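Local coordinates for cellulose biosynthesis protein BcsG (Salmonella typhimurium LT2, PDB 5OLT) that is required for cellulose biosynthesis, here represented by its extramembrane, zinc-binding domain of the alkaline phosphatase family, at residues Glu42-Ala50 with Leu319-Arg327; Asp190-Leu199 with Leu241-Leu252. All coordinates share one frame; numbering follows the deposited sequence.

Contact 1: residues Glu42-Ala50 with Leu319-Arg327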
loop_
_atom_site.group_PDB
_atom_site.type_symbol
_atom_site.label_atom_id
_atom_site.label_comp_id
_atom_site.label_asym_id
_atom_site.label_seq_id
_atom_site.Cartn_x
_atom_site.Cartn_y
_atom_site.Cartn_z
ATOM N N GLU A 42 -8.023 13.153 10.431
ATOM C CA GLU A 42 -9.103 13.667 9.597
ATOM C C GLU A 42 -8.734 15.030 8.983
ATOM O O GLU A 42 -9.319 15.406 7.960
ATOM C CB GLU A 42 -10.398 13.739 10.401
ATOM C CG GLU A 42 -11.593 14.131 9.560
ATOM C CD GLU A 42 -12.796 13.247 9.720
ATOM O OE1 GLU A 42 -12.932 12.486 10.719
ATOM O OE2 GLU A 42 -13.663 13.373 8.825
ATOM N N LYS A 43 -7.750 15.719 9.576
ATOM C CA LYS A 43 -7.287 17.009 9.071
ATOM C C LYS A 43 -6.176 16.882 8.030
ATOM O O LYS A 43 -5.731 17.882 7.485
ATOM C CB LYS A 43 -6.808 17.872 10.252
ATOM C CG LYS A 43 -7.935 18.227 11.238
ATOM C CD LYS A 43 -7.391 19.228 12.241
ATOM C CE LYS A 43 -8.446 19.622 13.241
ATOM N NZ LYS A 43 -9.094 20.917 12.921
ATOM N N ARG A 44 -5.734 15.662 7.744
ATOM C CA ARG A 44 -4.566 15.451 6.875
ATOM C C ARG A 44 -5.004 15.126 5.471
ATOM O O ARG A 44 -5.922 14.342 5.252
ATOM C CB ARG A 44 -3.710 14.273 7.389
ATOM C CG ARG A 44 -3.221 14.458 8.797
ATOM C CD ARG A 44 -2.405 13.259 9.265
ATOM N NE ARG A 44 -1.033 13.344 8.773
ATOM C CZ ARG A 44 -0.082 12.461 9.081
ATOM N NH1 ARG A 44 -0.371 11.347 9.746
ATOM N NH2 ARG A 44 1.154 12.646 8.637
ATOM N N LYS A 45 -4.323 15.745 4.504
ATOM C CA LYS A 45 -4.581 15.443 3.101
ATOM C C LYS A 45 -3.346 15.809 2.313
ATOM O O LYS A 45 -2.567 16.678 2.715
ATOM C CB LYS A 45 -5.836 16.162 2.579
ATOM C CG LYS A 45 -5.688 17.651 2.392
ATOM C CD LYS A 45 -6.895 18.225 1.654
ATOM C CE LYS A 45 -6.615 19.666 1.215
ATOM N NZ LYS A 45 -7.638 20.224 0.282
ATOM N N THR A 46 -3.193 15.100 1.212
ATOM C CA THR A 46 -2.248 15.485 0.177
ATOM C C THR A 46 -2.917 16.543 -0.669
ATOM O O THR A 46 -4.022 16.383 -1.141
ATOM C CB THR A 46 -1.944 14.287 -0.707
ATOM O OG1 THR A 46 -1.576 13.212 0.140
ATOM C CG2 THR A 46 -0.829 14.611 -1.673
ATOM N N THR A 47 -2.235 17.633 -0.904
ATOM C CA THR A 47 -2.835 18.586 -1.863
ATOM C C THR A 47 -2.261 18.374 -3.256
ATOM O O THR A 47 -1.050 18.499 -3.451
ATOM C CB THR A 47 -2.675 20.033 -1.410
ATOM O OG1 THR A 47 -3.361 20.171 -0.160
ATOM C CG2 THR A 47 -3.311 20.982 -2.405
ATOM N N PHE A 48 -3.134 17.969 -4.174
ATOM C CA PHE A 48 -2.805 17.929 -5.607
ATOM C C PHE A 48 -2.909 19.314 -6.239
ATOM O O PHE A 48 -3.711 20.144 -5.792
ATOM C CB PHE A 48 -3.675 16.905 -6.326
ATOM C CG PHE A 48 -3.225 15.494 -6.099
ATOM C CD1 PHE A 48 -3.539 14.824 -4.904
ATOM C CD2 PHE A 48 -2.453 14.837 -7.063
ATOM C CE1 PHE A 48 -3.084 13.543 -4.694
ATOM C CE2 PHE A 48 -1.976 13.559 -6.843
ATOM C CZ PHE A 48 -2.313 12.887 -5.660
ATOM N N PRO A 49 -2.095 19.582 -7.275
ATOM C CA PRO A 49 -2.252 20.871 -7.976
ATOM C C PRO A 49 -3.602 20.961 -8.683
ATOM O O PRO A 49 -4.199 19.928 -9.033
ATOM C CB PRO A 49 -1.147 20.833 -9.033
ATOM C CG PRO A 49 -0.842 19.375 -9.215
ATOM C CD PRO A 49 -1.008 18.769 -7.845
ATOM N N ALA A 50 -4.057 22.206 -8.905
ATOM C CA ALA A 50 -5.293 22.481 -9.613
ATOM C C ALA A 50 -5.276 21.946 -11.055
ATOM O O ALA A 50 -6.266 21.393 -11.537
ATOM C CB ALA A 50 -5.569 23.985 -9.588
ATOM N N LEU A 319 -0.797 7.458 3.335
ATOM C CA LEU A 319 -0.636 8.883 3.062
ATOM C C LEU A 319 0.752 9.173 2.476
ATOM O O LEU A 319 0.882 10.062 1.611
ATOM C CB LEU A 319 -0.893 9.729 4.321
ATOM C CG LEU A 319 -1.060 11.235 4.107
ATOM C CD1 LEU A 319 -2.311 11.545 3.280
ATOM C CD2 LEU A 319 -1.104 11.931 5.459
ATOM N N ALA A 320 1.777 8.430 2.920
ATOM C CA ALA A 320 3.135 8.625 2.372
ATOM C C ALA A 320 3.228 8.221 0.897
ATOM O O ALA A 320 4.028 8.832 0.150
ATOM C CB ALA A 320 4.162 7.862 3.192
ATOM N N ILE A 321 2.446 7.222 0.476
ATOM C CA ILE A 321 2.396 6.850 -0.947
ATOM C C ILE A 321 1.765 7.987 -1.747
ATOM O O ILE A 321 2.313 8.441 -2.758
ATOM C CB ILE A 321 1.627 5.529 -1.174
ATOM C CG1 ILE A 321 2.258 4.374 -0.368
ATOM C CG2 ILE A 321 1.456 5.233 -2.671
ATOM C CD1 ILE A 321 3.704 4.052 -0.696
ATOM N N SER A 322 0.645 8.519 -1.250
ATOM C CA SER A 322 0.014 9.633 -1.912
ATOM C C SER A 322 0.976 10.829 -2.016
ATOM O O SER A 322 1.018 11.506 -3.077
ATOM C CB SER A 322 -1.298 9.995 -1.210
ATOM O OG SER A 322 -1.918 11.081 -1.895
ATOM N N GLU A 323 1.732 11.106 -0.946
ATOM C CA GLU A 323 2.690 12.208 -1.038
ATOM C C GLU A 323 3.759 11.974 -2.097
ATOM O O GLU A 323 4.087 12.893 -2.851
ATOM C CB GLU A 323 3.346 12.409 0.323
ATOM C CG GLU A 323 4.347 13.543 0.357
ATOM C CD GLU A 323 3.784 14.891 0.057
ATOM O OE1 GLU A 323 2.582 15.130 0.306
ATOM O OE2 GLU A 323 4.586 15.749 -0.412
ATOM N N LEU A 324 4.273 10.746 -2.199
ATOM C CA LEU A 324 5.253 10.483 -3.247
ATOM C C LEU A 324 4.650 10.653 -4.633
ATOM O O LEU A 324 5.328 11.197 -5.536
ATOM C CB LEU A 324 5.843 9.061 -3.093
ATOM C CG LEU A 324 6.872 8.930 -1.948
ATOM C CD1 LEU A 324 7.127 7.463 -1.671
ATOM C CD2 LEU A 324 8.190 9.664 -2.263
ATOM N N VAL A 325 3.383 10.255 -4.817
ATOM C CA VAL A 325 2.690 10.484 -6.083
ATOM C C VAL A 325 2.584 11.979 -6.392
ATOM O O VAL A 325 2.875 12.379 -7.529
ATOM C CB VAL A 325 1.315 9.751 -6.152
ATOM C CG1 VAL A 325 0.552 10.125 -7.439
ATOM C CG2 VAL A 325 1.537 8.227 -6.067
ATOM N N VAL A 326 2.168 12.803 -5.435
ATOM C CA VAL A 326 2.048 14.201 -5.799
ATOM C C VAL A 326 3.429 14.797 -6.128
ATOM O O VAL A 326 3.513 15.605 -7.061
ATOM C CB VAL A 326 1.242 14.978 -4.751
ATOM C CG1 VAL A 326 2.089 15.358 -3.560
ATOM C CG2 VAL A 326 0.586 16.199 -5.359
ATOM N N ARG A 327 4.493 14.349 -5.430
ATOM C CA ARG A 327 5.865 14.835 -5.719
ATOM C C ARG A 327 6.271 14.480 -7.140
ATOM O O ARG A 327 7.040 15.226 -7.774
ATOM C CB ARG A 327 6.871 14.301 -4.693
ATOM C CG ARG A 327 6.578 14.892 -3.310
ATOM C CD ARG A 327 7.565 14.425 -2.282
ATOM N NE ARG A 327 7.243 14.997 -0.966
ATOM C CZ ARG A 327 8.040 14.870 0.097
ATOM N NH1 ARG A 327 9.207 14.239 0.002
ATOM N NH2 ARG A 327 7.669 15.364 1.274
HETATM O O HOH W 1 0.495 13.880 1.629
#
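Thr46 OG1, in the conformers given here, is held by Ser322 OG of 319-327, 3.0 Å away in a hydrogen bond, and by a water 2.6 Å from Thr46 OG1 that also donates to Glu323 OE1. The motif is an irregular chain laid across a helix, the loop after helix 27-42 running over helix 318-328 in this alkaline phosphatase-family domain. Ser113 is bonded to both residues of the hydroxyl pair, to Ser322 by its hydroxyl and to Thr46 by its backbone. The chi1 of -51° sets Thr46 OG1 beside the backbone N and swings the methyl toward Val326, Thr46 CG2 to Val326 CG1 3.6 Å. On one side of this polar centre, the guanidinium of Arg44 receives Leu319 CD2 over one face, 3.6 Å from Arg44 NE, while its NH1 forms a salt bridge with Glu41. On the other, the ring of Phe48 is flanked at its edge by Ser322 OG and Val325 CG1, and also touches Leu132 and Asn135 of helix 132-138. Val326 CG2 sits over a face of that ring in a CH-pi contact, 3.9 Å from the centroid and 19° off the normal.

Contact 2: residues Asp190-Leu199 with Leu241-Leu252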
loop_
_atom_site.group_PDB
_atom_site.type_symbol
_atom_site.label_atom_id
_atom_site.label_comp_id
_atom_site.label_asym_id
_atom_site.label_seq_id
_atom_site.Cartn_x
_atom_site.Cartn_y
_atom_site.Cartn_z
ATOM N N ASP A 190 -1.487 -15.830 -14.351
ATOM C CA ASP A 190 -0.074 -15.560 -14.216
ATOM C C ASP A 190 0.184 -14.056 -14.191
ATOM O O ASP A 190 -0.245 -13.308 -15.104
ATOM C CB ASP A 190 0.696 -16.153 -15.387
ATOM C CG ASP A 190 2.157 -16.001 -15.198
ATOM O OD1 ASP A 190 2.740 -16.769 -14.396
ATOM O OD2 ASP A 190 2.721 -15.087 -15.809
ATOM N N ASP A 191 0.963 -13.619 -13.206
ATOM C CA ASP A 191 1.145 -12.170 -13.031
ATOM C C ASP A 191 2.016 -11.538 -14.096
ATOM O O ASP A 191 1.768 -10.392 -14.501
ATOM C CB ASP A 191 1.687 -11.867 -11.652
ATOM C CG ASP A 191 0.649 -12.166 -10.599
ATOM O OD1 ASP A 191 -0.497 -11.625 -10.781
ATOM O OD2 ASP A 191 0.914 -12.989 -9.669
ATOM N N LEU A 192 3.057 -12.262 -14.551
ATOM C CA LEU A 192 3.868 -11.713 -15.631
ATOM C C LEU A 192 3.023 -11.549 -16.878
ATOM O O LEU A 192 3.199 -10.554 -17.598
ATOM C CB LEU A 192 5.086 -12.591 -15.872
ATOM C CG LEU A 192 6.123 -12.117 -16.891
ATOM C CD1 LEU A 192 6.580 -10.691 -16.559
ATOM C CD2 LEU A 192 7.282 -13.118 -16.948
ATOM N N ALA A 193 2.113 -12.494 -17.153
ATOM C CA ALA A 193 1.225 -12.350 -18.329
ATOM C C ALA A 193 0.293 -11.145 -18.198
ATOM O O ALA A 193 0.104 -10.396 -19.159
ATOM C CB ALA A 193 0.423 -13.612 -18.552
ATOM N N VAL A 194 -0.266 -10.933 -16.997
ATOM C CA VAL A 194 -1.114 -9.768 -16.758
ATOM C C VAL A 194 -0.301 -8.475 -16.975
ATOM O O VAL A 194 -0.779 -7.532 -17.614
ATOM C CB VAL A 194 -1.683 -9.785 -15.316
ATOM C CG1 VAL A 194 -2.423 -8.496 -15.011
ATOM C CG2 VAL A 194 -2.642 -10.959 -15.119
ATOM N N LEU A 195 0.927 -8.430 -16.454
ATOM C CA LEU A 195 1.749 -7.216 -16.523
ATOM C C LEU A 195 2.196 -6.976 -17.967
ATOM O O LEU A 195 2.245 -5.832 -18.392
ATOM C CB LEU A 195 2.962 -7.322 -15.588
ATOM C CG LEU A 195 2.574 -7.158 -14.120
ATOM C CD1 LEU A 195 3.687 -7.750 -13.237
ATOM C CD2 LEU A 195 2.344 -5.671 -13.790
ATOM N N ASN A 196 2.542 -8.033 -18.690
ATOM C CA ASN A 196 2.952 -7.855 -20.091
ATOM C C ASN A 196 1.799 -7.358 -20.967
ATOM O O ASN A 196 2.017 -6.542 -21.884
ATOM C CB ASN A 196 3.551 -9.128 -20.638
ATOM C CG ASN A 196 5.016 -9.265 -20.268
ATOM O OD1 ASN A 196 5.732 -8.272 -20.083
ATOM N ND2 ASN A 196 5.480 -10.500 -20.180
ATOM N N ARG A 197 0.590 -7.817 -20.676
ATOM C CA ARG A 197 -0.602 -7.330 -21.378
ATOM C C ARG A 197 -0.803 -5.844 -21.087
ATOM O O ARG A 197 -1.082 -5.039 -21.970
ATOM C CB ARG A 197 -1.832 -8.166 -20.992
ATOM C CG ARG A 197 -3.126 -7.583 -21.569
ATOM C CD ARG A 197 -4.297 -8.525 -21.380
ATOM N NE ARG A 197 -4.139 -9.745 -22.190
ATOM C CZ ARG A 197 -5.045 -10.714 -22.291
ATOM N NH1 ARG A 197 -6.208 -10.629 -21.654
ATOM N NH2 ARG A 197 -4.786 -11.770 -23.072
ATOM N N TRP A 198 -0.626 -5.444 -19.823
ATOM C CA TRP A 198 -0.700 -4.044 -19.456
ATOM C C TRP A 198 0.345 -3.209 -20.224
ATOM O O TRP A 198 0.033 -2.135 -20.761
ATOM C CB TRP A 198 -0.481 -3.926 -17.935
ATOM C CG TRP A 198 -0.380 -2.531 -17.432
ATOM C CD1 TRP A 198 -1.417 -1.716 -17.098
ATOM C CD2 TRP A 198 0.809 -1.767 -17.243
ATOM N NE1 TRP A 198 -0.959 -0.492 -16.712
ATOM C CE2 TRP A 198 0.411 -0.481 -16.789
ATOM C CE3 TRP A 198 2.175 -2.040 -17.397
ATOM C CZ2 TRP A 198 1.330 0.521 -16.481
ATOM C CZ3 TRP A 198 3.085 -1.034 -17.115
ATOM C CH2 TRP A 198 2.656 0.236 -16.670
ATOM N N LEU A 199 1.567 -3.723 -20.307
ATOM C CA LEU A 199 2.687 -3.001 -20.942
ATOM C C LEU A 199 2.457 -2.809 -22.449
ATOM O O LEU A 199 2.760 -1.758 -22.987
ATOM C CB LEU A 199 4.018 -3.719 -20.690
ATOM C CG LEU A 199 5.260 -2.970 -21.211
ATOM C CD1 LEU A 199 5.381 -1.543 -20.663
ATOM C CD2 LEU A 199 6.502 -3.798 -20.872
ATOM N N LEU A 241 6.192 -15.266 -7.537
ATOM C CA LEU A 241 5.725 -13.887 -7.697
ATOM C C LEU A 241 6.897 -12.908 -7.775
ATOM O O LEU A 241 6.918 -12.028 -8.640
ATOM C CB LEU A 241 4.812 -13.500 -6.522
ATOM C CG LEU A 241 4.363 -12.025 -6.517
ATOM C CD1 LEU A 241 3.592 -11.633 -7.789
ATOM C CD2 LEU A 241 3.542 -11.746 -5.271
ATOM N N PHE A 242 7.862 -13.061 -6.865
ATOM C CA PHE A 242 8.954 -12.104 -6.832
ATOM C C PHE A 242 9.816 -12.235 -8.081
ATOM O O PHE A 242 10.283 -11.230 -8.612
ATOM C CB PHE A 242 9.800 -12.275 -5.570
ATOM C CG PHE A 242 9.037 -12.089 -4.271
ATOM C CD1 PHE A 242 7.818 -11.421 -4.211
ATOM C CD2 PHE A 242 9.599 -12.575 -3.078
ATOM C CE1 PHE A 242 7.164 -11.305 -2.988
ATOM C CE2 PHE A 242 8.934 -12.456 -1.860
ATOM C CZ PHE A 242 7.713 -11.802 -1.823
ATOM N N ASP A 243 10.017 -13.466 -8.563
ATOM C CA ASP A 243 10.736 -13.662 -9.833
ATOM C C ASP A 243 9.986 -13.050 -11.013
ATOM O O ASP A 243 10.622 -12.429 -11.895
ATOM C CB ASP A 243 10.956 -15.161 -10.072
ATOM C CG ASP A 243 12.101 -15.739 -9.205
ATOM O OD1 ASP A 243 12.927 -14.954 -8.661
ATOM O OD2 ASP A 243 12.150 -16.999 -9.102
ATOM N N GLU A 244 8.642 -13.138 -11.005
ATOM C CA GLU A 244 7.884 -12.532 -12.088
ATOM C C GLU A 244 7.914 -11.010 -12.013
ATOM O O GLU A 244 8.035 -10.365 -13.048
ATOM C CB GLU A 244 6.463 -13.067 -12.132
ATOM C CG GLU A 244 6.441 -14.509 -12.611
ATOM C CD GLU A 244 5.060 -15.000 -12.992
ATOM O OE1 GLU A 244 4.028 -14.369 -12.660
ATOM O OE2 GLU A 244 5.011 -16.086 -13.643
ATOM N N LEU A 245 7.807 -10.449 -10.806
ATOM C CA LEU A 245 7.896 -8.991 -10.683
ATOM C C LEU A 245 9.271 -8.500 -11.119
ATOM O O LEU A 245 9.365 -7.495 -11.831
ATOM C CB LEU A 245 7.587 -8.547 -9.254
ATOM C CG LEU A 245 6.140 -8.769 -8.806
ATOM C CD1 LEU A 245 6.031 -8.405 -7.325
ATOM C CD2 LEU A 245 5.165 -7.943 -9.652
ATOM N N ASP A 246 10.331 -9.202 -10.724
ATOM C CA ASP A 246 11.658 -8.788 -11.138
ATOM C C ASP A 246 11.853 -8.883 -12.636
ATOM O O ASP A 246 12.458 -7.986 -13.235
ATOM C CB ASP A 246 12.717 -9.603 -10.392
ATOM C CG ASP A 246 13.963 -8.809 -10.122
ATOM O OD1 ASP A 246 13.854 -7.609 -9.739
ATOM O OD2 ASP A 246 15.047 -9.387 -10.294
ATOM N N ALA A 247 11.314 -9.930 -13.258
ATOM C CA ALA A 247 11.365 -10.094 -14.704
ATOM C C ALA A 247 10.617 -8.936 -15.359
ATOM O O ALA A 247 11.111 -8.356 -16.332
ATOM C CB ALA A 247 10.791 -11.427 -15.119
ATOM N N PHE A 248 9.458 -8.567 -14.813
ATOM C CA PHE A 248 8.746 -7.450 -15.350
ATOM C C PHE A 248 9.481 -6.127 -15.186
ATOM O O PHE A 248 9.469 -5.305 -16.111
ATOM C CB PHE A 248 7.335 -7.355 -14.760
ATOM C CG PHE A 248 6.530 -6.328 -15.460
ATOM C CD1 PHE A 248 6.231 -6.527 -16.831
ATOM C CD2 PHE A 248 6.124 -5.176 -14.825
ATOM C CE1 PHE A 248 5.505 -5.614 -17.543
ATOM C CE2 PHE A 248 5.378 -4.206 -15.568
ATOM C CZ PHE A 248 5.104 -4.437 -16.925
ATOM N N PHE A 249 10.140 -5.918 -14.050
ATOM C CA PHE A 249 10.930 -4.702 -13.876
ATOM C C PHE A 249 11.971 -4.631 -14.993
ATOM O O PHE A 249 12.212 -3.555 -15.555
ATOM C CB PHE A 249 11.592 -4.681 -12.506
ATOM C CG PHE A 249 10.659 -4.369 -11.361
ATOM C CD1 PHE A 249 9.262 -4.243 -11.532
ATOM C CD2 PHE A 249 11.192 -4.169 -10.087
ATOM C CE1 PHE A 249 8.424 -3.945 -10.433
ATOM C CE2 PHE A 249 10.372 -3.864 -9.009
ATOM C CZ PHE A 249 8.995 -3.769 -9.177
ATOM N N THR A 250 12.599 -5.761 -15.309
ATOM C CA THR A 250 13.578 -5.799 -16.439
ATOM C C THR A 250 12.939 -5.420 -17.785
ATOM O O THR A 250 13.526 -4.625 -18.569
ATOM C CB THR A 250 14.293 -7.160 -16.488
ATOM O OG1 THR A 250 14.959 -7.344 -15.231
ATOM C CG2 THR A 250 15.312 -7.206 -17.589
ATOM N N GLU A 251 11.754 -5.956 -18.059
ATOM C CA GLU A 251 10.980 -5.580 -19.248
ATOM C C GLU A 251 10.675 -4.092 -19.262
ATOM O O GLU A 251 10.776 -3.439 -20.326
ATOM C CB GLU A 251 9.673 -6.379 -19.394
ATOM C CG GLU A 251 9.855 -7.831 -19.782
ATOM C CD GLU A 251 10.756 -7.974 -21.000
ATOM O OE1 GLU A 251 10.339 -7.537 -22.104
ATOM O OE2 GLU A 251 11.893 -8.505 -20.851
ATOM N N LEU A 252 10.348 -3.541 -18.091
ATOM C CA LEU A 252 10.017 -2.114 -18.012
ATOM C C LEU A 252 11.227 -1.270 -18.300
ATOM O O LEU A 252 11.118 -0.267 -19.037
ATOM C CB LEU A 252 9.467 -1.708 -16.643
ATOM C CG LEU A 252 7.985 -1.848 -16.388
ATOM C CD1 LEU A 252 7.750 -1.171 -15.056
ATOM C CD2 LEU A 252 7.122 -1.214 -17.454
HETATM O O HOH W 2 3.228 -14.633 -9.735
#
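Phe248 is a knob in the hole formed by Leu192, Leu195, Asn196 and Leu199, where helices 191-203 and 234-255 pack nearly parallel. The segment axes come within 9.3 Å and cross at -23°. Leu195 CB stands over the middle of the Phe248 ring, 3.5 Å from its centroid, in a CH-pi contact. Around the rim, Asn196 OD1 approaches in the ring plane, and the side chains of Trp198 and Phe248 cross at about a right angle, Trp198 CE3 3.8 Å from Phe248 CZ. CG of Phe248 is anti to its backbone N (chi1 -171°), which carries the ring across to the other helix. The N-terminal end of helix 191-203 is polar: Glu244 OE1 accepts from Leu192 N at 3.0 Å, the N-H arriving from above the carboxylate plane. Asp190, the N-cap, accepts from Ala193 N through OD2. Its OD1 lies 2.5 Å from Glu244 OE2, consistent with one acid holding a proton. A water donates to both Asp191 OD2 and Glu244 OE1. The pair packs side by side against the central sheet of this alkaline phosphatase-family domain: Trp198 NE1 bonds Thr212 of strand 210-216, Phe249 and Leu252 rest on Val261 of strand 259-265, and Leu84 of helix 84-87 touches Leu245.

How the contacts relate
Both contacts pack elements beside the seven-stranded mixed sheet, with their centres 28 Å apart and no direct touch; along the chain, contact 2 is nested inside the loop closed by contact 1. They share one strand as a neighbour, 259-265, which meets helix 318-328 in contact 1 and helix 234-255 in contact 2. Each is partly buried, but contact 1 has exposed loop residues among its participants, whereas contact 2 has none and buries more surface, 615 Å² against 415 Å². Each has a bridging water, yet contact 1 relies on a hydroxyl pair and single face contacts, while contact 2 interlocks the Phe248 knob and gathers Asp190, Asp191 and Glu244 around the start of helix 191-203.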